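Local coordinates for protein endoglucanase, family GH5 (Zobellia galactanivorans, PDB 6GL2) that hydrolyses hemicellulose, with mixed-linked glucan a probable substrate, as a family 5 glycoside hydrolase of a marine bacterium, at residues 36-39 and 44-47; 25-30 and 49-54; 66-71 and 78-83. All blocks are in the same frame, centred on the assembly; numbering follows the deposited sequence.

Contact 1. Residues 36-39 and 44-47; sequences SDET and PLTT
Leu45 lays its CD2 methyl against two side chains of the facing segment, the methyl of Thr39 and the carboxylate end of Glu38. The contact pinches together two irregular parts of the long first beta-alpha loop of a TIM barrel, between strand 24-26 and helix 48-57. Leu45 CD2 lies 3.8 Å from Thr39 CG2, methyl against methyl, with the two side chains inclined to each other. Glu38 comes to the same methyl with its carboxylate end, OE1 being 3.4 Å from Leu45 CD2, and its chain runs at about a right angle to the leucine. The Glu38 chain is not extended but folded at chi2 (-90°), which brings its carboxylate to the leucine methyl. The polar claim on OE1 comes from Lys87 of helix 82-96, which forms a salt bridge with it, so the leucine methyl packs beside an oxygen already paired with a cation. The salt bridge thereby ties the loop to helix 82-96.

Between the two backbones sits a water, 2.9 Å from Glu38 O and 3.1 Å from Pro44 O. It has more acceptors within reach than protons to give, so both links need not be made at once. Glu38 O also accepts from Thr33 OG1. At the far end of 44-47, Thr47 is the N-cap of helix 48-57, its OG1 bonded to Met50 N.

The 36-39 segment is held in shape by an Asx turn in which Asp37 OD1 takes two donors of Thr39 from the same face of the carboxylate, about 40° out of its plane. Thr39 N is 2.9 Å from Asp37 OD1. With chi1 at 71°, Thr39 brings its hydroxyl to that same oxygen, OG1 lying 2.7 Å from Asp37 OD1.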
loop_
_atom_site.group_PDB
_atom_site.type_symbol
_atom_site.label_atom_id
_atom_site.label_comp_id
_atom_site.label_asym_id
_atom_site.label_seq_id
_atom_site.Cartn_x
_atom_site.Cartn_y
_atom_site.Cartn_z
ATOM N N SER A 36 20.623 2.276 1.715
ATOM C CA SER A 36 21.110 1.622 0.522
ATOM C C SER A 36 21.098 0.082 0.665
ATOM O O SER A 36 21.069 -0.624 -0.320
ATOM C CB SER A 36 22.503 2.112 0.118
ATOM O OG SER A 36 23.363 1.904 1.206
ATOM N N ASP A 37 21.131 -0.432 1.906
ATOM C CA ASP A 37 21.142 -1.864 2.229
ATOM C C ASP A 37 19.725 -2.180 2.777
ATOM O O ASP A 37 19.396 -1.726 3.869
ATOM C CB ASP A 37 22.164 -2.115 3.335
ATOM C CG ASP A 37 22.250 -3.534 3.777
ATOM O OD1 ASP A 37 21.393 -4.355 3.467
ATOM O OD2 ASP A 37 23.318 -3.889 4.387
ATOM N N GLU A 38 18.982 -2.989 2.054
ATOM C CA GLU A 38 17.626 -3.246 2.417
ATOM C C GLU A 38 17.518 -4.178 3.635
ATOM O O GLU A 38 16.409 -4.436 4.120
ATOM C CB GLU A 38 16.811 -3.864 1.252
ATOM C CG GLU A 38 17.107 -5.260 0.855
ATOM C CD GLU A 38 18.173 -5.371 -0.215
ATOM O OE1 GLU A 38 18.009 -6.276 -1.070
ATOM O OE2 GLU A 38 19.176 -4.556 -0.260
ATOM N N THR A 39 18.639 -4.652 4.159
ATOM C CA THR A 39 18.649 -5.420 5.447
ATOM C C THR A 39 18.882 -4.524 6.644
ATOM O O THR A 39 18.830 -5.021 7.775
ATOM C CB THR A 39 19.633 -6.612 5.435
ATOM O OG1 THR A 39 20.976 -6.079 5.476
ATOM C CG2 THR A 39 19.505 -7.483 4.242
ATOM N N PRO A 44 15.907 -9.995 7.030
ATOM C CA PRO A 44 16.794 -10.671 6.073
ATOM C C PRO A 44 16.381 -10.428 4.652
ATOM O O PRO A 44 15.215 -10.071 4.412
ATOM C CB PRO A 44 16.661 -12.118 6.493
ATOM C CG PRO A 44 15.232 -12.249 7.032
ATOM C CD PRO A 44 15.100 -10.945 7.819
ATOM N N LEU A 45 17.275 -10.726 3.725
ATOM C CA LEU A 45 16.916 -10.816 2.329
ATOM C C LEU A 45 15.760 -11.722 2.142
ATOM O O LEU A 45 15.798 -12.830 2.559
ATOM C CB LEU A 45 18.092 -11.246 1.415
ATOM C CG LEU A 45 19.328 -10.325 1.418
ATOM C CD1 LEU A 45 20.468 -11.066 0.710
ATOM C CD2 LEU A 45 19.096 -8.966 0.755
ATOM N N THR A 46 14.744 -11.263 1.447
ATOM C CA THR A 46 13.498 -11.959 1.235
ATOM C C THR A 46 13.754 -13.190 0.384
ATOM O O THR A 46 14.502 -13.172 -0.551
ATOM C CB THR A 46 12.398 -11.016 0.707
ATOM O OG1 THR A 46 12.227 -9.942 1.686
ATOM C CG2 THR A 46 10.990 -11.772 0.741
ATOM N N THR A 47 13.121 -14.275 0.760
ATOM C CA THR A 47 13.221 -15.547 0.002
ATOM C C THR A 47 11.876 -16.062 -0.370
ATOM O O THR A 47 10.813 -15.680 0.209
ATOM C CB THR A 47 13.908 -16.633 0.855
ATOM O OG1 THR A 47 13.063 -16.961 1.947
ATOM C CG2 THR A 47 15.265 -16.195 1.337
HETATM O O HOH W 1 15.314 -7.055 3.618
#

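Contact 2. Residues 25-30 and 49-54; sequences WNLGNA and AMIDEI
Ile54 sets the CD1 end of its side chain over the six-membered ring of Trp25, almost at the centre. CD1 is 3.5 Å from the centroid of that ring and only 4° off the ring normal, a CH-pi contact made squarely on the face. The nearest single ring atom is Trp25 CE2, 3.6 Å from Ile54 CD1. The remainder of the isoleucine reaches back along the same face: CG1 stands 3.8 Å from Trp25 CE3, and CG2 packs at 3.8 Å against Trp25 CB, so every carbon beyond CB of Ile54 touches the tryptophan. The indole gets there because its CG is anti to the backbone N (chi1 -179°) and its ring plane is turned across the CA-CB bond, presenting a face to the helix.

These residues belong to the first beta-alpha-beta unit of the TIM barrel: Trp25 is on strand 24-26 and Ile54 on helix 48-57, which packs against the outside of the barrel before the chain returns as strand 61-64. Backbone hydrogen bonds from Trp25 to Thr61 and Arg63 hold the strand beside that neighbour.

One helical turn earlier, Ile51 points its CD1 methyl at Leu27, two residues after Trp25; Leu27 CD1 is 4.3 Å away from Ile51 CD1, a looser apolar touch. Leu27 is the centre of an inverse gamma turn, closed by a weak bond from Gly28 N to Asn26 O. Its side chain also meets Leu64 of strand 61-64 and Ile91 of helix 82-96, while Ile51 reaches Phe94 and Ala95 of that helix.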
loop_
_atom_site.group_PDB
_atom_site.type_symbol
_atom_site.label_atom_id
_atom_site.label_comp_id
_atom_site.label_asym_id
_atom_site.label_seq_id
_atom_site.Cartn_x
_atom_site.Cartn_y
_atom_site.Cartn_z
ATOM N N TRP A 25 -1.081 -9.074 2.925
ATOM C CA TRP A 25 0.017 -8.940 3.887
ATOM C C TRP A 25 1.140 -8.128 3.239
ATOM O O TRP A 25 1.452 -8.339 2.084
ATOM C CB TRP A 25 0.488 -10.335 4.323
ATOM C CG TRP A 25 1.582 -10.381 5.324
ATOM C CD1 TRP A 25 1.476 -10.528 6.713
ATOM C CD2 TRP A 25 3.008 -10.482 5.054
ATOM N NE1 TRP A 25 2.725 -10.584 7.304
ATOM C CE2 TRP A 25 3.671 -10.594 6.338
ATOM C CE3 TRP A 25 3.770 -10.461 3.906
ATOM C CZ2 TRP A 25 5.050 -10.673 6.431
ATOM C CZ3 TRP A 25 5.164 -10.567 4.035
ATOM C CH2 TRP A 25 5.782 -10.687 5.286
ATOM N N ASN A 26 1.668 -7.155 3.996
ATOM C CA ASN A 26 2.810 -6.313 3.581
ATOM C C ASN A 26 4.162 -6.895 3.950
ATOM O O ASN A 26 4.367 -7.195 5.105
ATOM C CB ASN A 26 2.768 -4.927 4.268
ATOM C CG ASN A 26 1.847 -3.920 3.632
ATOM O OD1 ASN A 26 2.204 -3.291 2.649
ATOM N ND2 ASN A 26 0.601 -3.792 4.143
ATOM N N LEU A 27 5.020 -6.943 3.000
ATOM C CA LEU A 27 6.440 -7.214 3.212
ATOM C C LEU A 27 7.158 -5.930 3.686
ATOM O O LEU A 27 7.895 -5.303 2.917
ATOM C CB LEU A 27 7.079 -7.839 1.985
ATOM C CG LEU A 27 8.500 -8.339 2.090
ATOM C CD1 LEU A 27 8.589 -9.615 2.922
ATOM C CD2 LEU A 27 9.224 -8.469 0.775
ATOM N N GLY A 28 6.821 -5.506 4.898
ATOM C CA GLY A 28 7.348 -4.249 5.360
ATOM C C GLY A 28 8.773 -4.303 5.872
ATOM O O GLY A 28 9.222 -5.350 6.309
ATOM N N ASN A 29 9.406 -3.153 5.904
ATOM C CA ASN A 29 10.771 -3.014 6.249
ATOM C C ASN A 29 11.725 -3.949 5.557
ATOM O O ASN A 29 12.627 -4.555 6.128
ATOM C CB ASN A 29 10.945 -3.088 7.775
ATOM C CG ASN A 29 10.492 -1.808 8.520
ATOM O OD1 ASN A 29 9.923 -0.911 7.968
ATOM N ND2 ASN A 29 10.743 -1.785 9.855
ATOM N N ALA A 30 11.466 -4.186 4.255
ATOM C CA ALA A 30 12.311 -4.961 3.380
ATOM C C ALA A 30 12.797 -4.042 2.261
ATOM O O ALA A 30 13.695 -3.279 2.499
ATOM C CB ALA A 30 11.614 -6.243 2.910
ATOM N N ALA A 49 10.847 -19.036 0.238
ATOM C CA ALA A 49 10.397 -19.775 1.366
ATOM C C ALA A 49 9.569 -18.948 2.356
ATOM O O ALA A 49 8.591 -19.376 2.939
ATOM C CB ALA A 49 11.593 -20.464 2.083
ATOM N N MET A 50 9.924 -17.666 2.510
ATOM C CA MET A 50 9.131 -16.746 3.270
ATOM C C MET A 50 7.776 -16.495 2.652
ATOM O O MET A 50 6.767 -16.594 3.322
ATOM C CB MET A 50 9.852 -15.407 3.495
ATOM C CG MET A 50 11.119 -15.530 4.293
ATOM S SD MET A 50 12.092 -13.976 4.195
ATOM C CE MET A 50 13.726 -14.502 4.792
ATOM N N ILE A 51 7.825 -16.074 1.408
ATOM C CA ILE A 51 6.550 -15.816 0.726
ATOM C C ILE A 51 5.635 -17.007 0.650
ATOM O O ILE A 51 4.402 -16.902 0.795
ATOM C CB ILE A 51 6.839 -15.209 -0.655
ATOM C CG1 ILE A 51 7.697 -13.944 -0.561
ATOM C CG2 ILE A 51 5.490 -14.950 -1.364
ATOM C CD1 ILE A 51 7.201 -12.895 0.431
ATOM N N ASP A 52 6.197 -18.216 0.518
ATOM C CA ASP A 52 5.414 -19.424 0.532
ATOM C C ASP A 52 4.577 -19.544 1.807
ATOM O O ASP A 52 3.407 -19.935 1.720
ATOM C CB ASP A 52 6.347 -20.694 0.519
ATOM C CG ASP A 52 7.014 -20.907 -0.813
ATOM O OD1 ASP A 52 6.689 -20.345 -1.870
ATOM O OD2 ASP A 52 8.017 -21.709 -0.786
ATOM N N GLU A 53 5.132 -19.160 2.951
ATOM C CA GLU A 53 4.370 -19.250 4.174
ATOM C C GLU A 53 3.214 -18.248 4.195
ATOM O O GLU A 53 2.129 -18.506 4.766
ATOM C CB GLU A 53 5.208 -18.986 5.381
ATOM C CG GLU A 53 6.253 -20.082 5.577
ATOM C CD GLU A 53 5.650 -21.488 5.630
ATOM O OE1 GLU A 53 4.619 -21.669 6.306
ATOM O OE2 GLU A 53 6.210 -22.413 5.004
ATOM N N ILE A 54 3.419 -17.071 3.639
ATOM C CA ILE A 54 2.344 -16.035 3.541
ATOM C C ILE A 54 1.196 -16.629 2.755
ATOM O O ILE A 54 0.002 -16.497 3.119
ATOM C CB ILE A 54 2.881 -14.746 2.912
ATOM C CG1 ILE A 54 4.136 -14.237 3.684
ATOM C CG2 ILE A 54 1.793 -13.655 2.901
ATOM C CD1 ILE A 54 3.965 -13.998 5.147
#

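Contact 3. Residues 66-71 and 78-83; sequences VTWKFH and YLIEAN
His71 O is held by one hydrogen bond and one CH...O contact from the facing segment. Glu81 N lies 2.9 Å from His71 O, close to the line of the carbonyl bond, with an N-H...O angle of 163°; Ile80 CA makes the CH...O contact, 3.3 Å from His71 O. The histidine ring continues the link: ND1 donates to Glu81 OE1 at 2.8 Å, nearly in the ring plane, while the oxygen is approached from well above its carboxylate plane. The ring and carboxylate planes are 84° apart. Glu81 is modelled in two conformers, so the bond is certain only for the one described. Beyond CG its chain is extended, which carries the carboxylate across to the imidazole. Deeper in, Ile80 CG2 meets the edge of the Trp68 indole, 3.9 Å from Trp68 CE3, beside Leu85 and Ile134. Trp68 NE1 is bonded to Asn105 O. Trp84 of helix 82-96 stacks on His71 and meets Trp68 with its ring at about 90°.

Glu81 is the N-cap residue of helix 82-96, and the paired segments join the early part of the second beta-alpha loop of a TIM barrel to the start of its helix.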
loop_
_atom_site.group_PDB
_atom_site.type_symbol
_atom_site.label_atom_id
_atom_site.label_comp_id
_atom_site.label_asym_id
_atom_site.label_seq_id
_atom_site.Cartn_x
_atom_site.Cartn_y
_atom_site.Cartn_z
ATOM N N VAL A 66 8.355 -0.630 -2.042
ATOM C CA VAL A 66 9.752 -0.490 -2.482
ATOM C C VAL A 66 10.086 0.982 -2.385
ATOM O O VAL A 66 9.392 1.879 -2.879
ATOM C CB VAL A 66 9.907 -0.895 -3.981
ATOM C CG1 VAL A 66 11.347 -0.716 -4.450
ATOM C CG2 VAL A 66 9.480 -2.359 -4.201
ATOM N N THR A 67 11.234 1.251 -1.795
ATOM C CA THR A 67 11.863 2.596 -1.744
ATOM C C THR A 67 12.925 2.606 -2.834
ATOM O O THR A 67 13.758 1.696 -2.906
ATOM C CB THR A 67 12.415 2.920 -0.354
ATOM O OG1 THR A 67 11.315 3.037 0.554
ATOM C CG2 THR A 67 13.267 4.232 -0.379
ATOM N N TRP A 68 12.865 3.585 -3.699
ATOM C CA TRP A 68 13.695 3.629 -4.917
ATOM C C TRP A 68 14.848 4.595 -4.776
ATOM O O TRP A 68 15.780 4.498 -5.554
ATOM C CB TRP A 68 12.812 4.021 -6.145
ATOM C CG TRP A 68 11.726 3.036 -6.374
ATOM C CD1 TRP A 68 10.471 3.046 -5.817
ATOM C CD2 TRP A 68 11.740 1.839 -7.196
ATOM N NE1 TRP A 68 9.762 1.972 -6.230
ATOM C CE2 TRP A 68 10.463 1.214 -7.077
ATOM C CE3 TRP A 68 12.718 1.256 -7.995
ATOM C CZ2 TRP A 68 10.144 0.013 -7.703
ATOM C CZ3 TRP A 68 12.414 0.035 -8.606
ATOM C CH2 TRP A 68 11.124 -0.513 -8.516
ATOM N N LYS A 69 14.800 5.527 -3.850
ATOM C CA LYS A 69 15.779 6.651 -3.754
ATOM C C LYS A 69 17.236 6.216 -3.859
ATOM O O LYS A 69 18.011 6.813 -4.620
ATOM C CB LYS A 69 15.505 7.458 -2.466
ATOM C CG LYS A 69 16.459 8.657 -2.365
ATOM C CD LYS A 69 16.192 9.520 -1.173
ATOM C CE LYS A 69 17.317 10.554 -0.937
ATOM N NZ LYS A 69 18.495 10.405 -1.879
ATOM N N PHE A 70 17.602 5.189 -3.178
ATOM C CA PHE A 70 19.006 4.854 -3.156
ATOM C C PHE A 70 19.456 4.155 -4.414
ATOM O O PHE A 70 20.612 3.724 -4.511
ATOM C CB PHE A 70 19.325 4.062 -1.897
ATOM C CG PHE A 70 19.135 4.864 -0.640
ATOM C CD1 PHE A 70 20.140 5.668 -0.228
ATOM C CD2 PHE A 70 17.976 4.810 0.085
ATOM C CE1 PHE A 70 19.996 6.411 0.901
ATOM C CE2 PHE A 70 17.781 5.596 1.206
ATOM C CZ PHE A 70 18.829 6.384 1.582
ATOM N N HIS A 71 18.578 3.946 -5.367
ATOM C CA HIS A 71 18.846 3.241 -6.619
ATOM C C HIS A 71 18.497 4.041 -7.818
ATOM O O HIS A 71 18.338 3.419 -8.889
ATOM C CB HIS A 71 18.283 1.849 -6.586
ATOM C CG HIS A 71 18.654 1.041 -5.391
ATOM N ND1 HIS A 71 19.777 0.332 -5.324
ATOM C CD2 HIS A 71 18.080 1.019 -4.122
ATOM C CE1 HIS A 71 19.833 -0.215 -4.084
ATOM N NE2 HIS A 71 18.787 0.232 -3.380
ATOM N N TYR A 78 17.395 9.842 -14.673
ATOM C CA TYR A 78 16.987 9.209 -13.380
ATOM C C TYR A 78 16.990 7.687 -13.560
ATOM O O TYR A 78 15.987 7.027 -13.239
ATOM C CB TYR A 78 15.661 9.731 -12.933
ATOM C CG TYR A 78 15.650 11.214 -12.635
ATOM C CD1 TYR A 78 16.317 11.719 -11.513
ATOM C CD2 TYR A 78 14.914 12.096 -13.440
ATOM C CE1 TYR A 78 16.278 13.085 -11.225
ATOM C CE2 TYR A 78 14.879 13.466 -13.162
ATOM C CZ TYR A 78 15.557 13.923 -12.059
ATOM O OH TYR A 78 15.513 15.267 -11.766
ATOM N N LEU A 79 18.060 7.118 -14.098
ATOM C CA LEU A 79 18.121 5.697 -14.363
ATOM C C LEU A 79 17.982 4.874 -13.064
ATOM O O LEU A 79 18.738 5.114 -12.101
ATOM C CB LEU A 79 19.501 5.392 -15.023
ATOM C CG LEU A 79 19.768 3.935 -15.348
ATOM C CD1 LEU A 79 18.792 3.246 -16.235
ATOM C CD2 LEU A 79 21.180 3.800 -15.901
ATOM N N ILE A 80 17.128 3.914 -13.061
ATOM C CA ILE A 80 17.025 2.999 -11.937
ATOM C C ILE A 80 18.041 1.892 -12.123
ATOM O O ILE A 80 18.093 1.266 -13.231
ATOM C CB ILE A 80 15.590 2.389 -11.840
ATOM C CG1 ILE A 80 14.499 3.473 -11.706
ATOM C CG2 ILE A 80 15.536 1.424 -10.652
ATOM C CD1 ILE A 80 13.073 2.919 -11.727
ATOM N N GLU A 81 18.789 1.540 -11.102
ATOM C CA GLU A 81 19.749 0.469 -11.209
ATOM C C GLU A 81 19.074 -0.834 -11.577
ATOM O O GLU A 81 18.122 -1.249 -10.933
ATOM C CB GLU A 81 20.534 0.351 -9.889
ATOM C CG GLU A 81 21.338 1.590 -9.483
ATOM C CD GLU A 81 21.973 1.450 -8.097
ATOM O OE1 GLU A 81 21.704 0.472 -7.392
ATOM O OE2 GLU A 81 22.744 2.344 -7.693
ATOM N N ALA A 82 19.612 -1.500 -12.587
ATOM C CA ALA A 82 19.048 -2.742 -13.064
ATOM C C ALA A 82 18.997 -3.840 -12.035
ATOM O O ALA A 82 17.999 -4.547 -11.954
ATOM C CB ALA A 82 19.811 -3.174 -14.300
ATOM N N ASN A 83 20.020 -3.905 -11.219
ATOM C CA ASN A 83 20.017 -4.936 -10.258
ATOM C C ASN A 83 18.994 -4.759 -9.128
ATOM O O ASN A 83 18.628 -5.747 -8.495
ATOM C CB ASN A 83 21.439 -5.254 -9.744
ATOM C CG ASN A 83 22.108 -4.112 -9.000
ATOM O OD1 ASN A 83 21.593 -3.011 -8.853
ATOM N ND2 ASN A 83 23.329 -4.415 -8.494
#

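Following the chain, strand 24-26 opens the barrel and leads into a long loop that turns back on itself at contact 1 before helix 48-57 begins. Contact 2 closes the larger circuit, bringing that helix against the strand and the start of the loop, so contact 1 falls within its span. The two adjoin directly, as Thr46 and Leu27 or Pro44 and Met50 touch. After strand 61-64 comes contact 3, in series with both, fastening the next loop to the start of helix 82-96. Contact 1 brushes contact 3 through Ser36, which packs against Phe70, while contacts 2 and 3 do not touch, their nearest atoms about 7 Å apart.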